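Local coordinates for putative peptidase (Bacteroides fragilis, PDB 5DYN), which is a clostripain-family cysteine protease that probably activates the Bacteroides fragilis toxin by cleaving it, its chain here being the C-terminal part of the full protein, at residues B[132-137]-B[236-241]; B[225-228]-B[232-235]. All coordinates share one frame; numbering follows the deposited sequence.

Contact 1 of 2, residues B[132-137]-B[236-241]. With NA (sodium ion), chain G.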
ATOM      1  N   ARG B 132      -4.115  -7.622 -27.953  1.00 41.68           N
ATOM      2  CA  ARG B 132      -5.250  -7.869 -28.830  1.00 38.36           C
ATOM      3  C   ARG B 132      -6.158  -6.648 -28.979  1.00 45.21           C
ATOM      4  O   ARG B 132      -6.787  -6.457 -30.022  1.00 48.28           O
ATOM      5  CB  ARG B 132      -6.041  -9.063 -28.292  1.00 42.98           C
ATOM      6  CG  ARG B 132      -7.163  -9.571 -29.167  1.00 48.93           C
ATOM      7  CD  ARG B 132      -7.559 -10.968 -28.713  1.00 54.59           C
ATOM      8  NE  ARG B 132      -8.936 -11.309 -29.057  1.00 52.87           N
ATOM      9  CZ  ARG B 132      -9.552 -12.411 -28.643  1.00 59.79           C
ATOM     10  NH1 ARG B 132      -8.911 -13.277 -27.868  1.00 68.58           N
ATOM     11  NH2 ARG B 132     -10.809 -12.647 -28.995  1.00 52.73           N
ATOM     12  N   TYR B 133      -6.220  -5.819 -27.941  1.00 41.52           N
ATOM     13  CA  TYR B 133      -7.140  -4.684 -27.932  1.00 36.37           C
ATOM     14  C   TYR B 133      -6.426  -3.338 -27.915  1.00 34.83           C
ATOM     15  O   TYR B 133      -7.067  -2.290 -27.874  1.00 36.88           O
ATOM     16  CB  TYR B 133      -8.086  -4.783 -26.734  1.00 37.66           C
ATOM     17  CG  TYR B 133      -9.110  -5.881 -26.877  1.00 37.53           C
ATOM     18  CD1 TYR B 133      -8.849  -7.163 -26.412  1.00 32.85           C
ATOM     19  CD2 TYR B 133     -10.334  -5.641 -27.490  1.00 33.59           C
ATOM     20  CE1 TYR B 133      -9.779  -8.170 -26.544  1.00 36.62           C
ATOM     21  CE2 TYR B 133     -11.270  -6.643 -27.628  1.00 33.93           C
ATOM     22  CZ  TYR B 133     -10.987  -7.907 -27.153  1.00 38.41           C
ATOM     23  OH  TYR B 133     -11.915  -8.915 -27.286  1.00 36.80           O
ATOM     24  N   ILE B 134      -5.099  -3.372 -27.932  1.00 35.75           N
ATOM     25  CA  ILE B 134      -4.305  -2.151 -28.015  1.00 36.15           C
ATOM     26  C   ILE B 134      -3.273  -2.325 -29.123  1.00 39.88           C
ATOM     27  O   ILE B 134      -2.096  -2.579 -28.868  1.00 37.94           O
ATOM     28  CB  ILE B 134      -3.609  -1.821 -26.680  1.00 38.47           C
ATOM     29  CG1 ILE B 134      -4.602  -1.912 -25.519  1.00 32.33           C
ATOM     30  CG2 ILE B 134      -2.975  -0.437 -26.732  1.00 34.00           C
ATOM     31  CD1 ILE B 134      -3.981  -1.669 -24.167  1.00 31.58           C
ATOM     32  N   THR B 135      -3.734  -2.200 -30.363  1.00 45.93           N
ATOM     33  CA  THR B 135      -2.899  -2.475 -31.525  1.00 44.32           C
ATOM     34  C   THR B 135      -2.159  -1.233 -32.014  1.00 41.50           C
ATOM     35  O   THR B 135      -1.138  -1.341 -32.693  1.00 45.02           O
ATOM     36  CB  THR B 135      -3.737  -3.053 -32.680  1.00 47.01           C
ATOM     37  OG1 THR B 135      -4.835  -2.175 -32.963  1.00 47.00           O
ATOM     38  CG2 THR B 135      -4.281  -4.423 -32.302  1.00 36.30           C
ATOM     39  N   GLY B 136      -2.675  -0.057 -31.662  1.00 43.27           N
ATOM     40  CA  GLY B 136      -2.063   1.198 -32.064  1.00 39.62           C
ATOM     41  C   GLY B 136      -1.571   2.031 -30.893  1.00 41.74           C
ATOM     42  O   GLY B 136      -1.791   1.681 -29.734  1.00 45.93           O
ATOM     43  N   LYS B 137      -0.902   3.138 -31.201  1.00 48.79           N
ATOM     44  CA  LYS B 137      -0.382   4.042 -30.176  1.00 46.68           C
ATOM     45  C   LYS B 137      -1.160   5.353 -30.165  1.00 47.74           C
ATOM     46  O   LYS B 137      -0.976   6.206 -31.036  1.00 48.68           O
ATOM     47  CB  LYS B 137       1.107   4.314 -30.401  1.00 44.67           C
ATOM     48  CG  LYS B 137       1.726   5.277 -29.396  1.00 39.78           C
ATOM     49  CD  LYS B 137       3.233   5.369 -29.581  1.00 47.33           C
ATOM     50  CE  LYS B 137       3.846   6.403 -28.652  1.00 52.56           C
ATOM     51  NZ  LYS B 137       5.305   6.574 -28.907  1.00 49.45           N
ATOM     52  N   SER B 236       2.608  -8.285 -18.430  1.00 34.09           N
ATOM     53  CA  SER B 236       1.206  -7.901 -18.570  1.00 33.85           C
ATOM     54  C   SER B 236       0.724  -7.927 -20.015  1.00 38.26           C
ATOM     55  O   SER B 236      -0.478  -7.996 -20.268  1.00 37.80           O
ATOM     56  CB  SER B 236       0.971  -6.507 -17.996  1.00 35.43           C
ATOM     57  OG  SER B 236       1.806  -5.557 -18.635  1.00 37.35           O
ATOM     58  N   GLY B 237       1.659  -7.849 -20.956  1.00 36.47           N
ATOM     59  CA  GLY B 237       1.318  -7.818 -22.366  1.00 28.94           C
ATOM     60  C   GLY B 237       1.506  -6.441 -22.979  1.00 33.24           C
ATOM     61  O   GLY B 237       1.356  -6.269 -24.190  1.00 31.17           O
ATOM     62  N   TRP B 238       1.830  -5.462 -22.139  1.00 32.96           N
ATOM     63  CA  TRP B 238       2.039  -4.088 -22.590  1.00 33.89           C
ATOM     64  C   TRP B 238       3.142  -3.986 -23.638  1.00 34.31           C
ATOM     65  O   TRP B 238       3.063  -3.158 -24.547  1.00 36.43           O
ATOM     66  CB  TRP B 238       2.372  -3.173 -21.406  1.00 34.64           C
ATOM     67  CG  TRP B 238       1.168  -2.562 -20.756  1.00 35.53           C
ATOM     68  CD1 TRP B 238       0.724  -2.778 -19.483  1.00 35.18           C
ATOM     69  CD2 TRP B 238       0.250  -1.634 -21.347  1.00 33.58           C
ATOM     70  NE1 TRP B 238      -0.409  -2.042 -19.245  1.00 35.33           N
ATOM     71  CE2 TRP B 238      -0.723  -1.331 -20.374  1.00 36.75           C
ATOM     72  CE3 TRP B 238       0.158  -1.029 -22.605  1.00 34.46           C
ATOM     73  CZ2 TRP B 238      -1.777  -0.451 -20.620  1.00 35.53           C
ATOM     74  CZ3 TRP B 238      -0.888  -0.155 -22.847  1.00 32.23           C
ATOM     75  CH2 TRP B 238      -1.843   0.123 -21.860  1.00 32.34           C
ATOM     76  N   ALA B 239       4.166  -4.828 -23.510  1.00 34.39           N
ATOM     77  CA  ALA B 239       5.290  -4.829 -24.447  1.00 39.10           C
ATOM     78  C   ALA B 239       4.843  -5.169 -25.868  1.00 38.03           C
ATOM     79  O   ALA B 239       5.480  -4.769 -26.841  1.00 41.71           O
ATOM     80  CB  ALA B 239       6.365  -5.808 -23.988  1.00 26.33           C
ATOM     81  N   ASP B 240       3.740  -5.901 -25.977  1.00 37.22           N
ATOM     82  CA  ASP B 240       3.237  -6.338 -27.273  1.00 34.96           C
ATOM     83  C   ASP B 240       2.086  -5.475 -27.787  1.00 36.70           C
ATOM     84  O   ASP B 240       1.467  -5.805 -28.797  1.00 40.44           O
ATOM     85  CB  ASP B 240       2.795  -7.800 -27.194  1.00 38.30           C
ATOM     86  CG  ASP B 240       3.933  -8.733 -26.834  1.00 47.73           C
ATOM     87  OD1 ASP B 240       5.063  -8.514 -27.322  1.00 47.88           O
ATOM     88  OD2 ASP B 240       3.702  -9.685 -26.057  1.00 58.78           O
ATOM     89  N   THR B 241       1.793  -4.377 -27.093  1.00 39.91           N
ATOM     90  CA  THR B 241       0.778  -3.439 -27.568  1.00 36.14           C
ATOM     91  C   THR B 241       1.389  -2.471 -28.575  1.00 38.00           C
ATOM     92  O   THR B 241       2.608  -2.392 -28.708  1.00 39.33           O
ATOM     93  CB  THR B 241       0.140  -2.626 -26.416  1.00 36.17           C
ATOM     94  OG1 THR B 241       1.141  -1.829 -25.772  1.00 40.12           O
ATOM     95  CG2 THR B 241      -0.514  -3.545 -25.394  1.00 30.88           C
TER
HETATM   96 NA    NA G 402      -0.976  -2.399 -16.349  1.00 40.09          NA
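I134 faces T241 with the root of its side chain and W238 with its tip. At the base, I134 CB sits 3.8 Å from T241 CG2; I134 CG2 packs equally close to T241 CB, as the two branched side chains lie side by side and point the same way. The chain then runs on extended through CG1 (chi2 177°), and that takes CD1 on past T241 to the six-membered part of the indole, where it comes 3.6 Å from W238 CH2. The main chain closes in as well, with I134 O 3.3 Å from T241 CA.

No hydrogen bond joins the two segments, though the I134 backbone bonds to G242 just beyond. T241 instead turns its hydroxyl back along its own segment (chi1 62°), giving a bond of 2.6 Å from T241 OG1 to W238 O. The same carbonyl also accepts T241 N, so two donors tie T241 to the turn. F163 of helix 160-167 touches both I134 and W238. At the other end of the indole, W238 NE1 lies 3.0 Å from a sodium ion. Apolar packing thus joins the loop after helix 130-133 to the 3-10 turn 238-240 within the clostripain-family domain, beside the sodium site that W238 completes with T213, Y227 and W232.

Contact 2 of 2, residues B[225-228]-B[232-235]; sequences TSYQ and WYKV. Unlike the reference sequence in segment 225-228: T225 (reference Ala). With NA (sodium ion), chain G.
The Y233 ring carries Q228 CA over one face, a CH-pi contact with CA 3.6 Å from the ring centroid and 16° off its normal. Y227 offers a face too: Y233 CB sits above it, offset toward the rim. At the edges the rings of Y227 and W232 share a sodium ion lying in both ring planes, 2.8 Å from Y227 OH and 2.6 Å from W232 NE1. Y227 OH also meets the edge of the indole, 3.2 Å from W232 CD1.

Q228 runs beside Y233, pointing the same way, its chain extended beyond CG; this takes the amide to the phenol end, where Q228 NE2 donates to Y233 OH at 3.0 Å. The bond is somewhat bent (145° at the hydrogen), and the phenol oxygen is tilted 23° out of the amide plane. Further back, Y227 O is 3.1 Å from Y233 CB.

T230, in the linker, hydrogen-bonds both Y227 O and Y233 N through its hydroxyl. The contact thus folds the end of helix 221-227 against helix 231-236, with W232 packed on helices 119-127 and 38-43, T213 of strand 212-213 and W238 completing the sodium site, and W122 of the other protein chain meeting Y227 edge-to-face.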
ATOM      1  N   THR B 225       8.341   5.418 -20.662  1.00 35.81           N
ATOM      2  CA  THR B 225       9.627   4.737 -20.691  1.00 33.74           C
ATOM      3  C   THR B 225       9.923   4.104 -19.337  1.00 35.95           C
ATOM      4  O   THR B 225      10.341   2.949 -19.261  1.00 36.09           O
ATOM      5  CB  THR B 225      10.767   5.707 -21.072  1.00 37.44           C
ATOM      6  OG1 THR B 225      10.561   6.193 -22.405  1.00 31.23           O
ATOM      7  CG2 THR B 225      12.113   5.008 -21.004  1.00 34.39           C
ATOM      8  N   SER B 226       9.694   4.865 -18.269  1.00 35.84           N
ATOM      9  CA  SER B 226       9.910   4.376 -16.908  1.00 35.45           C
ATOM     10  C   SER B 226       9.060   3.149 -16.597  1.00 33.63           C
ATOM     11  O   SER B 226       9.483   2.263 -15.861  1.00 34.61           O
ATOM     12  CB  SER B 226       9.605   5.473 -15.890  1.00 32.66           C
ATOM     13  OG  SER B 226      10.432   6.603 -16.087  1.00 42.17           O
ATOM     14  N   TYR B 227       7.859   3.106 -17.163  1.00 35.82           N
ATOM     15  CA  TYR B 227       6.935   2.005 -16.920  1.00 33.20           C
ATOM     16  C   TYR B 227       7.468   0.697 -17.496  1.00 35.30           C
ATOM     17  O   TYR B 227       7.086  -0.386 -17.054  1.00 39.17           O
ATOM     18  CB  TYR B 227       5.560   2.324 -17.514  1.00 34.14           C
ATOM     19  CG  TYR B 227       4.455   1.397 -17.056  1.00 26.83           C
ATOM     20  CD1 TYR B 227       4.139   1.278 -15.711  1.00 24.65           C
ATOM     21  CD2 TYR B 227       3.717   0.657 -17.971  1.00 28.14           C
ATOM     22  CE1 TYR B 227       3.130   0.442 -15.286  1.00 26.74           C
ATOM     23  CE2 TYR B 227       2.700  -0.185 -17.554  1.00 25.78           C
ATOM     24  CZ  TYR B 227       2.412  -0.287 -16.207  1.00 29.95           C
ATOM     25  OH  TYR B 227       1.401  -1.117 -15.773  1.00 29.48           O
ATOM     26  N   GLN B 228       8.360   0.798 -18.476  1.00 31.05           N
ATOM     27  CA  GLN B 228       8.973  -0.388 -19.064  1.00 35.20           C
ATOM     28  C   GLN B 228       9.959  -1.051 -18.104  1.00 37.71           C
ATOM     29  O   GLN B 228      10.493  -2.121 -18.392  1.00 37.07           O
ATOM     30  CB  GLN B 228       9.683  -0.034 -20.370  1.00 33.74           C
ATOM     31  CG  GLN B 228       8.791   0.653 -21.383  1.00 34.13           C
ATOM     32  CD  GLN B 228       9.491   0.876 -22.708  1.00 37.32           C
ATOM     33  OE1 GLN B 228       9.924   1.986 -23.014  1.00 38.30           O
ATOM     34  NE2 GLN B 228       9.601  -0.181 -23.504  1.00 31.38           N
ATOM     35  N   TRP B 232       5.707  -5.834 -13.875  1.00 35.16           N
ATOM     36  CA  TRP B 232       4.350  -6.054 -14.358  1.00 31.14           C
ATOM     37  C   TRP B 232       4.264  -5.771 -15.852  1.00 29.21           C
ATOM     38  O   TRP B 232       3.622  -6.509 -16.588  1.00 34.36           O
ATOM     39  CB  TRP B 232       3.349  -5.185 -13.597  1.00 31.56           C
ATOM     40  CG  TRP B 232       1.980  -5.190 -14.206  1.00 29.67           C
ATOM     41  CD1 TRP B 232       1.426  -4.213 -14.981  1.00 25.27           C
ATOM     42  CD2 TRP B 232       0.995  -6.226 -14.101  1.00 33.52           C
ATOM     43  NE1 TRP B 232       0.156  -4.572 -15.359  1.00 30.02           N
ATOM     44  CE2 TRP B 232      -0.135  -5.803 -14.833  1.00 28.97           C
ATOM     45  CE3 TRP B 232       0.955  -7.467 -13.455  1.00 30.48           C
ATOM     46  CZ2 TRP B 232      -1.291  -6.577 -14.939  1.00 29.04           C
ATOM     47  CZ3 TRP B 232      -0.194  -8.235 -13.563  1.00 30.89           C
ATOM     48  CH2 TRP B 232      -1.301  -7.787 -14.299  1.00 34.43           C
ATOM     49  N   TYR B 233       4.924  -4.706 -16.292  1.00 29.22           N
ATOM     50  CA  TYR B 233       4.982  -4.361 -17.710  1.00 33.68           C
ATOM     51  C   TYR B 233       5.462  -5.536 -18.558  1.00 36.70           C
ATOM     52  O   TYR B 233       4.888  -5.833 -19.605  1.00 33.59           O
ATOM     53  CB  TYR B 233       5.902  -3.154 -17.923  1.00 32.19           C
ATOM     54  CG  TYR B 233       6.341  -2.947 -19.357  1.00 31.51           C
ATOM     55  CD1 TYR B 233       5.575  -2.193 -20.239  1.00 33.62           C
ATOM     56  CD2 TYR B 233       7.527  -3.500 -19.830  1.00 34.40           C
ATOM     57  CE1 TYR B 233       5.974  -2.002 -21.549  1.00 34.33           C
ATOM     58  CE2 TYR B 233       7.932  -3.319 -21.136  1.00 26.77           C
ATOM     59  CZ  TYR B 233       7.154  -2.568 -21.990  1.00 36.35           C
ATOM     60  OH  TYR B 233       7.561  -2.387 -23.290  1.00 35.68           O
ATOM     61  N   LYS B 234       6.515  -6.200 -18.093  1.00 36.43           N
ATOM     62  CA  LYS B 234       7.148  -7.281 -18.844  1.00 37.71           C
ATOM     63  C   LYS B 234       6.232  -8.495 -19.024  1.00 40.30           C
ATOM     64  O   LYS B 234       6.368  -9.240 -19.995  1.00 35.14           O
ATOM     65  CB  LYS B 234       8.448  -7.699 -18.151  1.00 31.85           C
ATOM     66  CG  LYS B 234       9.476  -6.575 -18.060  1.00 36.25           C
ATOM     67  CD  LYS B 234      10.595  -6.895 -17.081  1.00 43.95           C
ATOM     68  CE  LYS B 234      11.526  -5.700 -16.902  1.00 47.34           C
ATOM     69  NZ  LYS B 234      12.454  -5.875 -15.746  1.00 47.35           N
ATOM     70  N   VAL B 235       5.292  -8.681 -18.102  1.00 38.62           N
ATOM     71  CA  VAL B 235       4.441  -9.869 -18.120  1.00 36.17           C
ATOM     72  C   VAL B 235       2.967  -9.565 -18.385  1.00 33.38           C
ATOM     73  O   VAL B 235       2.166 -10.483 -18.546  1.00 36.37           O
ATOM     74  CB  VAL B 235       4.543 -10.649 -16.787  1.00 38.07           C
ATOM     75  CG1 VAL B 235       5.947 -11.199 -16.596  1.00 26.58           C
ATOM     76  CG2 VAL B 235       4.145  -9.762 -15.615  1.00 32.69           C
TER
HETATM   77 NA    NA G 402      -0.976  -2.399 -16.349  1.00 40.09          NA

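How the contacts relate
Both contacts are largely buried, and they adjoin: W238 CB lies 3.5 Å from Y233 CD1, and A239 also packs on Y233. Both segments of contact 2 fall between the two segments of contact 1 in sequence, and helix 231-236 links them, since 236-241 carries straight on from 232-235. Contact 2 is local, joining two consecutive helices, and mixes aromatic, amide and metal-binding groups, with Q228 and K234 on its more exposed side. Contact 1 joins parts about a hundred residues apart mainly by apolar contact, farther from the centre of the chain. One sodium ion is common to both, receiving two side chains from contact 2 and one from contact 1.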